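Side-chain contact in cobalamin biosynthesis protein (Agrobacterium tumefaciens, PDB 3BY5), which probably takes part in the biosynthesis of cobalamin (vitamin B12), being related to the C-terminal part of CbiG: residues 28-33 with 39-44. Sequence-based numbering, arbitrary orientation.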
loop_
_atom_site.group_PDB
_atom_site.type_symbol
_atom_site.label_atom_id
_atom_site.label_comp_id
_atom_site.label_asym_id
_atom_site.label_seq_id
_atom_site.Cartn_x
_atom_site.Cartn_y
_atom_site.Cartn_z
ATOM N N ALA A 28 0.454 18.430 6.713
ATOM C CA ALA A 28 -0.007 19.761 6.328
ATOM C C ALA A 28 -0.437 19.821 4.868
ATOM O O ALA A 28 -1.478 20.393 4.553
ATOM C CB ALA A 28 1.083 20.781 6.587
ATOM N N ALA A 29 0.368 19.216 3.996
ATOM C CA ALA A 29 0.110 19.166 2.560
ATOM C C ALA A 29 -1.161 18.397 2.185
ATOM O O ALA A 29 -1.863 18.777 1.246
ATOM C CB ALA A 29 1.307 18.573 1.842
ATOM N N VAL A 30 -1.441 17.316 2.909
ATOM C CA VAL A 30 -2.623 16.498 2.650
ATOM C C VAL A 30 -3.880 17.231 3.119
ATOM O O VAL A 30 -4.855 17.318 2.384
ATOM C CB VAL A 30 -2.500 15.078 3.281
ATOM C CG1 VAL A 30 -3.785 14.272 3.100
ATOM C CG2 VAL A 30 -1.339 14.316 2.667
ATOM N N ARG A 31 -3.838 17.793 4.324
ATOM C CA ARG A 31 -4.980 18.535 4.863
ATOM C C ARG A 31 -5.285 19.831 4.107
ATOM O O ARG A 31 -6.444 20.242 4.028
ATOM C CB ARG A 31 -4.807 18.820 6.356
ATOM C CG ARG A 31 -4.967 17.602 7.255
ATOM C CD ARG A 31 -5.338 18.025 8.667
ATOM N NE ARG A 31 -4.817 17.106 9.681
ATOM C CZ ARG A 31 -5.456 16.029 10.137
ATOM N NH1 ARG A 31 -6.661 15.707 9.675
ATOM N NH2 ARG A 31 -4.883 15.270 11.062
ATOM N N ALA A 32 -4.249 20.461 3.553
ATOM C CA ALA A 32 -4.422 21.639 2.701
ATOM C C ALA A 32 -5.075 21.267 1.374
ATOM O O ALA A 32 -5.904 22.014 0.870
ATOM C CB ALA A 32 -3.098 22.349 2.469
ATOM N N ALA A 33 -4.696 20.111 0.827
ATOM C CA ALA A 33 -5.305 19.557 -0.383
ATOM C C ALA A 33 -6.785 19.257 -0.180
ATOM O O ALA A 33 -7.613 19.557 -1.042
ATOM C CB ALA A 33 -4.573 18.300 -0.805
ATOM N N VAL A 39 -12.283 17.654 -0.753
ATOM C CA VAL A 39 -12.217 16.195 -0.718
ATOM C C VAL A 39 -11.838 15.709 0.676
ATOM O O VAL A 39 -11.461 16.503 1.543
ATOM C CB VAL A 39 -11.220 15.620 -1.770
ATOM C CG1 VAL A 39 -11.683 15.934 -3.189
ATOM C CG2 VAL A 39 -9.799 16.130 -1.531
ATOM N N THR A 40 -11.962 14.404 0.888
ATOM C CA THR A 40 -11.486 13.778 2.109
ATOM C C THR A 40 -10.731 12.530 1.703
ATOM O O THR A 40 -11.323 11.587 1.191
ATOM C CB THR A 40 -12.633 13.408 3.082
ATOM O OG1 THR A 40 -13.750 14.289 2.886
ATOM C CG2 THR A 40 -12.151 13.506 4.528
ATOM N N VAL A 41 -9.419 12.552 1.917
ATOM C CA VAL A 41 -8.527 11.461 1.537
ATOM C C VAL A 41 -8.744 10.259 2.451
ATOM O O VAL A 41 -8.723 10.390 3.676
ATOM C CB VAL A 41 -7.046 11.913 1.614
ATOM C CG1 VAL A 41 -6.114 10.787 1.236
ATOM C CG2 VAL A 41 -6.810 13.118 0.719
ATOM N N ASP A 42 -8.966 9.092 1.856
ATOM C CA ASP A 42 -9.104 7.869 2.638
ATOM C C ASP A 42 -8.024 6.830 2.343
ATOM O O ASP A 42 -8.043 5.734 2.898
ATOM C CB ASP A 42 -10.520 7.281 2.525
ATOM C CG ASP A 42 -11.104 7.409 1.134
ATOM O OD1 ASP A 42 -10.464 6.917 0.185
ATOM O OD2 ASP A 42 -12.204 7.990 0.995
ATOM N N TYR A 43 -7.059 7.201 1.503
ATOM C CA TYR A 43 -5.970 6.305 1.129
ATOM C C TYR A 43 -4.771 7.091 0.582
ATOM O O TYR A 43 -4.938 8.006 -0.212
ATOM C CB TYR A 43 -6.487 5.302 0.090
ATOM C CG TYR A 43 -5.673 4.046 -0.053
ATOM C CD1 TYR A 43 -4.865 3.856 -1.165
ATOM C CD2 TYR A 43 -5.721 3.040 0.912
ATOM C CE1 TYR A 43 -4.110 2.707 -1.315
ATOM C CE2 TYR A 43 -4.967 1.880 0.771
ATOM C CZ TYR A 43 -4.164 1.725 -0.350
ATOM O OH TYR A 43 -3.406 0.594 -0.524
ATOM N N LEU A 44 -3.569 6.744 1.022
ATOM C CA LEU A 44 -2.348 7.396 0.534
ATOM C C LEU A 44 -1.551 6.490 -0.392
ATOM O O LEU A 44 -1.610 5.268 -0.272
ATOM C CB LEU A 44 -1.450 7.825 1.696
ATOM C CG LEU A 44 -1.853 8.997 2.580
ATOM C CD1 LEU A 44 -0.762 9.233 3.594
ATOM C CD2 LEU A 44 -2.092 10.247 1.756
#
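The backbone N of Val-41, whose side chain packs on Val-30, donates a hydrogen bond to OE1 of Glu-34, one residue beyond 28-33 on the same helix. That bond ties the returning chain to the helix from which it has just come. No hydrogen bond links 28-33 to 39-44 directly; here the contact is apolar.

Val-30 does most of the work, with its two methyls serving different neighbours. CG1, held anti to the backbone N (chi1 175°), meets CG2 of Val-41 at 4.0 Å, and the two valine side chains cross at about a right angle. The other branch, CG2, lies 4.2 Å from CD2 of Leu-44. In Leu-44, CD1 runs on anti to CA (chi2 -177°), and CD2 is the branch that reaches the valine. The meeting is thus methyl against methyl at ordinary van der Waals distance. Ala-33, about one helical turn beyond Val-30, offers its carbonyl O, which CG2 of Val-39 touches at 4.1 Å, a grazing contact on the backbone.

Ile-15 and Ala-13 of strand 11-17 close in on Val-30 and on Val-41 and Leu-44 respectively, while Ala-29 and Ala-33 turn to strands 123-129 and 112-120. Beside Leu-44, Tyr-43 packs on Tyr-43 of the second subunit.

With 11-17 and 43-46 parallel neighbours in the mixed sheet and helix 23-37 connecting them and packed against the sheet, this is the buried helix-to-strand packing of a beta-alpha-beta crossover, made where the chain re-enters the sheet.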